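Local coordinates for capsid protein VP1 (Human polyomavirus 12, PDB 6Y5Z) that probably builds the T=7 icosahedral outer shell of the virus from 72 disulfide-linked pentamers, and serves in attachment to and entry into host cells, at residues D107-T112 and G247-G252; P119-T124 and T209-T214. All blocks are in the same frame, centred on the assembly; numbering follows the deposited sequence.

Contacts 1 and 2 lie about 14 Å apart between centres, on the same side of the chain's centre. Contact 2 is nested along the chain inside the loop closed by contact 1. One long excursion between strands 83-96 and 124-131 supplies both 107-112 and 119-124. The two contacts also touch. Trp248 N lies 2.8 Å from Val121 O, a probable hydrogen bond. Trp248 CZ3 packs 3.4 Å from Ser123 N, and Val120 CG1 lies against the backbone of Gly247 and Trp248. Both contacts reach the same neighbouring subunit of the pentamer. The structure is the unliganded (apo) form.

Contact 1. Residues D107-T112 and G247-G252; sequences DYMTRT and GWFTAG
The Tyr108 ring lies flat against Gly252, in the loop that follows strand 237-250 of the VP1 beta jelly roll. With CG anti to the backbone N (chi1 -180°), Tyr108 CG lies on the side of its own carbonyl carbon, and the ring comes up against Gly252. Gly252 CA sits over one ring face in a CH-pi contact, 3.9 Å from the ring centroid and 16° off the normal. Gly252 has no side chain, and its carbonyl carbon also comes 3.4 Å from Tyr108 CZ. Thr50 of a neighbouring subunit packs on the same tyrosine.

The two backbones run nearly perpendicular. Met109 and Ala251 form a single beta bridge. Gly252 N donates a hydrogen bond to Tyr108 O (3.0 Å), from a position 53° out of the carbonyl plane. In the Met109 conformer described here, one of two, the Met109 and Phe249 side chains cross at about a right angle, with Met109 CG 4.1 Å from Phe249 CZ. The same ring meets Phe42 edge-to-face. Thr110 and Thr250 approach obliquely, and Thr110 OG1 touches Thr250 CG2 at 3.4 Å. A water joins their backbones. It accepts from Thr110 N at 2.9 Å and donates to Thr250 O at 2.6 Å.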
ATOM      1  N   ASP D 107       1.238  -6.039 -29.731  1.00 17.94           N
ATOM      2  CA  ASP D 107       0.968  -4.926 -30.679  1.00 20.29           C
ATOM      3  C   ASP D 107       2.292  -4.278 -31.083  1.00 19.42           C
ATOM      4  O   ASP D 107       3.361  -4.640 -30.539  1.00 20.10           O
ATOM      5  CB  ASP D 107       0.041  -3.875 -30.080  1.00 26.39           C
ATOM      6  CG  ASP D 107      -0.670  -2.998 -31.106  1.00 32.84           C
ATOM      7  OD1 ASP D 107      -0.497  -3.206 -32.371  1.00 39.81           O
ATOM      8  OD2 ASP D 107      -1.400  -2.109 -30.649  1.00 46.66           O
ATOM      9  N   TYR D 108       2.220  -3.382 -32.061  1.00 18.74           N
ATOM     10  CA  TYR D 108       3.397  -2.673 -32.608  1.00 18.24           C
ATOM     11  C   TYR D 108       3.873  -1.674 -31.550  1.00 16.99           C
ATOM     12  O   TYR D 108       3.365  -0.538 -31.510  1.00 16.08           O
ATOM     13  CB  TYR D 108       2.985  -2.033 -33.929  1.00 18.41           C
ATOM     14  CG  TYR D 108       4.078  -1.275 -34.623  1.00 19.79           C
ATOM     15  CD1 TYR D 108       5.360  -1.777 -34.732  1.00 19.65           C
ATOM     16  CD2 TYR D 108       3.800  -0.049 -35.194  1.00 21.48           C
ATOM     17  CE1 TYR D 108       6.349  -1.077 -35.408  1.00 22.11           C
ATOM     18  CE2 TYR D 108       4.775   0.656 -35.875  1.00 21.61           C
ATOM     19  CZ  TYR D 108       6.049   0.148 -35.976  1.00 21.96           C
ATOM     20  OH  TYR D 108       6.996   0.874 -36.644  1.00 24.85           O
ATOM     21  N   MET D 109       4.798  -2.134 -30.704  1.00 16.76           N
ATOM     22  CA  MET D 109       5.211  -1.502 -29.428  0.50 15.77           C
ATOM     23  C   MET D 109       6.743  -1.491 -29.339  1.00 16.93           C
ATOM     24  O   MET D 109       7.374  -2.285 -30.090  1.00 19.80           O
ATOM     25  CB  MET D 109       4.602  -2.313 -28.276  0.50 14.61           C
ATOM     26  CG  MET D 109       3.081  -2.227 -28.273  0.50 13.30           C
ATOM     27  SD  MET D 109       2.225  -3.508 -27.315  0.50 11.69           S
ATOM     28  CE  MET D 109       2.404  -2.885 -25.646  0.50 12.21           C
ATOM     29  N   THR D 110       7.303  -0.640 -28.487  1.00 17.10           N
ATOM     30  CA  THR D 110       8.728  -0.676 -28.083  1.00 19.14           C
ATOM     31  C   THR D 110       9.029  -2.075 -27.550  1.00 17.76           C
ATOM     32  O   THR D 110       8.183  -2.638 -26.850  1.00 16.76           O
ATOM     33  CB  THR D 110       9.020   0.327 -26.953  1.00 21.74           C
ATOM     34  OG1 THR D 110       8.711   1.624 -27.451  1.00 29.68           O
ATOM     35  CG2 THR D 110      10.458   0.302 -26.487  1.00 25.98           C
ATOM     36  N   ARG D 111      10.245  -2.550 -27.749  1.00 18.24           N
ATOM     37  CA  ARG D 111      10.650  -3.877 -27.274  1.00 20.27           C
ATOM     38  C   ARG D 111      12.119  -3.838 -26.846  1.00 20.00           C
ATOM     39  O   ARG D 111      12.890  -3.079 -27.452  1.00 22.02           O
ATOM     40  CB  ARG D 111      10.301  -4.742 -28.479  1.00 23.08           C
ATOM     41  CG  ARG D 111      10.645  -6.195 -28.317  1.00 24.08           C
ATOM     42  CD  ARG D 111      10.457  -6.818 -29.680  1.00 21.71           C
ATOM     43  NE  ARG D 111      10.194  -8.177 -29.356  1.00 20.44           N
ATOM     44  CZ  ARG D 111      10.022  -9.149 -30.222  1.00 20.44           C
ATOM     45  NH1 ARG D 111      10.094  -8.902 -31.524  1.00 19.13           N
ATOM     46  NH2 ARG D 111       9.760 -10.358 -29.779  1.00 19.88           N
ATOM     47  N   THR D 112      12.484  -4.580 -25.799  1.00 18.83           N
ATOM     48  CA  THR D 112      13.892  -4.801 -25.397  1.00 18.16           C
ATOM     49  C   THR D 112      14.347  -6.159 -25.943  1.00 19.64           C
ATOM     50  O   THR D 112      13.826  -7.182 -25.485  1.00 18.71           O
ATOM     51  CB  THR D 112      14.042  -4.740 -23.878  1.00 19.47           C
ATOM     52  OG1 THR D 112      13.444  -3.520 -23.422  1.00 20.52           O
ATOM     53  CG2 THR D 112      15.500  -4.824 -23.486  1.00 20.41           C
ATOM     54  N   GLY D 247      -1.939   6.117 -18.267  1.00 13.94           N
ATOM     55  CA  GLY D 247      -0.511   6.312 -18.518  1.00 13.51           C
ATOM     56  C   GLY D 247      -0.271   6.621 -19.969  1.00 12.97           C
ATOM     57  O   GLY D 247      -1.226   7.086 -20.649  1.00 13.83           O
ATOM     58  N   TRP D 248       0.932   6.327 -20.433  1.00 13.68           N
ATOM     59  CA  TRP D 248       1.333   6.578 -21.839  1.00 13.52           C
ATOM     60  C   TRP D 248       1.627   5.270 -22.554  1.00 13.16           C
ATOM     61  O   TRP D 248       2.306   4.381 -22.003  1.00 12.32           O
ATOM     62  CB  TRP D 248       2.526   7.540 -21.934  1.00 13.29           C
ATOM     63  CG  TRP D 248       2.199   8.892 -21.388  1.00 13.03           C
ATOM     64  CD1 TRP D 248       1.384   9.841 -21.933  1.00 13.58           C
ATOM     65  CD2 TRP D 248       2.671   9.440 -20.151  1.00 12.58           C
ATOM     66  NE1 TRP D 248       1.322  10.946 -21.122  1.00 13.85           N
ATOM     67  CE2 TRP D 248       2.083  10.712 -20.012  1.00 12.61           C
ATOM     68  CE3 TRP D 248       3.533   8.970 -19.151  1.00 13.24           C
ATOM     69  CZ2 TRP D 248       2.323  11.512 -18.895  1.00 13.32           C
ATOM     70  CZ3 TRP D 248       3.774   9.764 -18.055  1.00 13.13           C
ATOM     71  CH2 TRP D 248       3.177  11.013 -17.935  1.00 12.66           C
ATOM     72  N   PHE D 249       1.181   5.222 -23.801  1.00 13.50           N
ATOM     73  CA  PHE D 249       1.470   4.158 -24.787  1.00 13.38           C
ATOM     74  C   PHE D 249       2.637   4.610 -25.654  1.00 14.12           C
ATOM     75  O   PHE D 249       2.657   5.786 -26.040  1.00 15.14           O
ATOM     76  CB  PHE D 249       0.217   3.930 -25.629  1.00 14.32           C
ATOM     77  CG  PHE D 249       0.332   2.870 -26.693  1.00 15.71           C
ATOM     78  CD1 PHE D 249       0.695   3.207 -27.989  1.00 16.77           C
ATOM     79  CD2 PHE D 249       0.031   1.541 -26.426  1.00 17.16           C
ATOM     80  CE1 PHE D 249       0.811   2.237 -28.966  1.00 16.14           C
ATOM     81  CE2 PHE D 249       0.113   0.580 -27.416  1.00 18.21           C
ATOM     82  CZ  PHE D 249       0.518   0.927 -28.688  1.00 17.49           C
ATOM     83  N   THR D 250       3.575   3.714 -25.964  1.00 14.77           N
ATOM     84  CA  THR D 250       4.637   4.022 -26.948  1.00 15.64           C
ATOM     85  C   THR D 250       4.569   3.017 -28.097  1.00 15.69           C
ATOM     86  O   THR D 250       4.861   1.825 -27.902  1.00 16.18           O
ATOM     87  CB  THR D 250       6.032   4.030 -26.316  1.00 17.17           C
ATOM     88  OG1 THR D 250       6.016   4.819 -25.130  1.00 17.58           O
ATOM     89  CG2 THR D 250       7.081   4.574 -27.265  1.00 17.93           C
ATOM     90  N   ALA D 251       4.231   3.513 -29.279  1.00 15.39           N
ATOM     91  CA  ALA D 251       4.175   2.711 -30.517  1.00 15.92           C
ATOM     92  C   ALA D 251       5.591   2.365 -30.970  1.00 16.47           C
ATOM     93  O   ALA D 251       6.539   3.158 -30.725  1.00 17.71           O
ATOM     94  CB  ALA D 251       3.452   3.469 -31.604  1.00 16.47           C
ATOM     95  N   GLY D 252       5.721   1.280 -31.731  1.00 14.93           N
ATOM     96  CA  GLY D 252       7.029   0.814 -32.217  1.00 16.56           C
ATOM     97  C   GLY D 252       7.596   1.678 -33.337  1.00 16.99           C
ATOM     98  O   GLY D 252       8.744   1.416 -33.734  1.00 18.90           O
TER
HETATM   99  O   HOH W   1       5.883   0.270 -26.089  1.00 24.44           O

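Contact 2. Residues P119-T124 and T209-T214; sequences PVVGST and TPPVLT
Gly122 and Thr209 bring the two backbones together, with their CA atoms 4.5 Å apart. Gly122 N donates to Thr209 O at 2.8 Å. The bond is almost perfectly straight, with an N-H...O angle of 178°, and the donor is tilted 16° from the carbonyl plane. The next CA pair, Val121 and Pro210, is wider, at 5.1 Å. Gly122 has a positive phi, a backbone shape that most residues with a CB avoid. Pro210 and Pro211 follow directly after Thr209, and neither has a backbone N-H to donate.

Segment 119-124 leads into strand 124-131, and segment 209-214 into strand 212-216. The contact therefore joins two strand-entry loops of the jelly roll, the beta-sandwich fold of polyomavirus VP1. Val212, Leu213 and Thr214 pair with an antiparallel strand of a neighbouring subunit, and the sheet continues across that interface.

The ring of Pro211 meets Val120: its CG and CD each lie 3.3 Å from Val120 O. Leu102 and Met246 also touch this proline. Val121 CG1 is anti to the carbonyl carbon (chi1 -68°) and reaches Pro211 CD at 4.1 Å. These two side chains cross at a slant. Val121 CB lies 3.5 Å from Thr209 O, so that oxygen meets a carbon as well as the glycine N-H. The CB of Thr124 is directed toward segment 209-214, and its CG2 comes 4.3 Å from Pro211 CB. Thr209 turns its hydroxyl to a partner in its own chain, and OG1 is hydrogen-bonded to Gly205 O. Its CB meets the other segment, 3.7 Å from Gly122 O.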
ATOM      1  N   PRO D 119       4.299  -2.263 -22.192  1.00 14.10           N
ATOM      2  CA  PRO D 119       2.918  -1.839 -22.024  1.00 13.63           C
ATOM      3  C   PRO D 119       2.801  -0.415 -21.479  1.00 13.06           C
ATOM      4  O   PRO D 119       3.784   0.212 -21.090  1.00 12.96           O
ATOM      5  CB  PRO D 119       2.372  -2.884 -21.054  1.00 13.97           C
ATOM      6  CG  PRO D 119       3.571  -3.204 -20.192  1.00 15.30           C
ATOM      7  CD  PRO D 119       4.749  -3.191 -21.140  1.00 15.00           C
ATOM      8  N   VAL D 120       1.553   0.045 -21.420  1.00 11.97           N
ATOM      9  CA  VAL D 120       1.208   1.406 -20.959  1.00 12.53           C
ATOM     10  C   VAL D 120       1.712   1.613 -19.537  1.00 12.65           C
ATOM     11  O   VAL D 120       1.357   0.825 -18.628  1.00 14.22           O
ATOM     12  CB  VAL D 120      -0.298   1.663 -21.060  1.00 13.40           C
ATOM     13  CG1 VAL D 120      -0.679   2.948 -20.357  1.00 13.69           C
ATOM     14  CG2 VAL D 120      -0.738   1.709 -22.523  1.00 13.31           C
ATOM     15  N   VAL D 121       2.472   2.678 -19.341  1.00 13.03           N
ATOM     16  CA  VAL D 121       2.992   3.036 -17.990  1.00 12.84           C
ATOM     17  C   VAL D 121       3.058   4.557 -17.877  1.00 13.34           C
ATOM     18  O   VAL D 121       3.040   5.286 -18.899  1.00 12.40           O
ATOM     19  CB  VAL D 121       4.364   2.402 -17.705  1.00 12.60           C
ATOM     20  CG1 VAL D 121       4.305   0.888 -17.554  1.00 14.11           C
ATOM     21  CG2 VAL D 121       5.376   2.778 -18.760  1.00 13.19           C
ATOM     22  N   GLY D 122       3.217   5.034 -16.654  1.00 13.41           N
ATOM     23  CA  GLY D 122       3.379   6.458 -16.366  1.00 13.65           C
ATOM     24  C   GLY D 122       2.311   6.972 -15.442  1.00 13.06           C
ATOM     25  O   GLY D 122       1.804   6.219 -14.595  1.00 14.21           O
ATOM     26  N   SER D 123       2.016   8.257 -15.542  1.00 12.95           N
ATOM     27  CA  SER D 123       1.153   8.983 -14.600  1.00 12.48           C
ATOM     28  C   SER D 123      -0.309   8.568 -14.810  1.00 13.59           C
ATOM     29  O   SER D 123      -0.748   8.371 -15.948  1.00 13.73           O
ATOM     30  CB  SER D 123       1.319  10.459 -14.744  1.00 12.50           C
ATOM     31  OG  SER D 123       2.624  10.888 -14.349  1.00 13.14           O
ATOM     32  N   THR D 124      -1.013   8.364 -13.712  1.00 14.38           N
ATOM     33  CA  THR D 124      -2.436   7.983 -13.711  1.00 15.39           C
ATOM     34  C   THR D 124      -3.249   9.069 -13.024  1.00 14.23           C
ATOM     35  O   THR D 124      -2.795   9.725 -12.072  1.00 13.09           O
ATOM     36  CB  THR D 124      -2.641   6.608 -13.083  1.00 18.93           C
ATOM     37  OG1 THR D 124      -2.179   6.647 -11.751  1.00 23.17           O
ATOM     38  CG2 THR D 124      -1.902   5.533 -13.832  1.00 19.46           C
ATOM     39  N   THR D 209       5.703   4.682 -14.162  1.00 12.82           N
ATOM     40  CA  THR D 209       5.031   4.005 -13.034  1.00 13.48           C
ATOM     41  C   THR D 209       4.065   2.951 -13.567  1.00 14.47           C
ATOM     42  O   THR D 209       3.318   3.213 -14.495  1.00 13.19           O
ATOM     43  CB  THR D 209       4.303   5.015 -12.162  1.00 13.47           C
ATOM     44  OG1 THR D 209       5.218   6.102 -12.003  1.00 14.03           O
ATOM     45  CG2 THR D 209       3.882   4.410 -10.842  1.00 13.69           C
ATOM     46  N   PRO D 210       4.011   1.743 -12.970  1.00 14.50           N
ATOM     47  CA  PRO D 210       3.010   0.761 -13.385  1.00 14.37           C
ATOM     48  C   PRO D 210       1.597   1.211 -13.038  1.00 14.15           C
ATOM     49  O   PRO D 210       1.340   1.671 -11.930  1.00 13.80           O
ATOM     50  CB  PRO D 210       3.333  -0.516 -12.610  1.00 15.47           C
ATOM     51  CG  PRO D 210       4.313  -0.101 -11.545  1.00 18.51           C
ATOM     52  CD  PRO D 210       4.926   1.225 -11.949  1.00 16.54           C
ATOM     53  N   PRO D 211       0.645   1.092 -13.983  1.00 14.67           N
ATOM     54  CA  PRO D 211      -0.750   1.393 -13.684  1.00 14.84           C
ATOM     55  C   PRO D 211      -1.360   0.296 -12.808  1.00 15.24           C
ATOM     56  O   PRO D 211      -0.936  -0.849 -12.901  1.00 14.69           O
ATOM     57  CB  PRO D 211      -1.444   1.402 -15.046  1.00 16.43           C
ATOM     58  CG  PRO D 211      -0.572   0.524 -15.920  1.00 16.61           C
ATOM     59  CD  PRO D 211       0.843   0.695 -15.390  1.00 15.41           C
ATOM     60  N   VAL D 212      -2.317   0.687 -11.970  1.00 13.97           N
ATOM     61  CA  VAL D 212      -3.003  -0.205 -10.985  0.50 14.68           C
ATOM     62  C   VAL D 212      -4.511  -0.011 -11.142  1.00 14.90           C
ATOM     63  O   VAL D 212      -4.940   1.148 -11.209  1.00 15.40           O
ATOM     64  CB  VAL D 212      -2.574   0.128  -9.544  0.50 15.19           C
ATOM     65  CG1 VAL D 212      -3.247  -0.795  -8.539  0.50 15.50           C
ATOM     66  CG2 VAL D 212      -1.059   0.105  -9.387  0.50 15.68           C
ATOM     67  N   LEU D 213      -5.282  -1.086 -11.191  1.00 14.51           N
ATOM     68  CA  LEU D 213      -6.747  -0.933 -11.218  1.00 16.84           C
ATOM     69  C   LEU D 213      -7.383  -2.128 -10.522  1.00 16.92           C
ATOM     70  O   LEU D 213      -6.898  -3.253 -10.675  1.00 18.09           O
ATOM     71  CB  LEU D 213      -7.207  -0.787 -12.667  1.00 18.34           C
ATOM     72  CG  LEU D 213      -8.530  -0.056 -12.856  1.00 22.73           C
ATOM     73  CD1 LEU D 213      -8.391   1.451 -12.613  1.00 22.53           C
ATOM     74  CD2 LEU D 213      -9.046  -0.287 -14.256  1.00 26.39           C
ATOM     75  N   THR D 214      -8.426  -1.878  -9.764  1.00 17.68           N
ATOM     76  CA  THR D 214      -9.320  -2.953  -9.277  1.00 19.06           C
ATOM     77  C   THR D 214     -10.651  -2.852 -10.017  1.00 19.39           C
ATOM     78  O   THR D 214     -11.025  -1.757 -10.515  1.00 21.41           O
ATOM     79  CB  THR D 214      -9.476  -2.920  -7.761  1.00 20.86           C
ATOM     80  OG1 THR D 214     -10.202  -1.734  -7.464  1.00 24.51           O
ATOM     81  CG2 THR D 214      -8.151  -2.959  -7.039  1.00 20.30           C
TER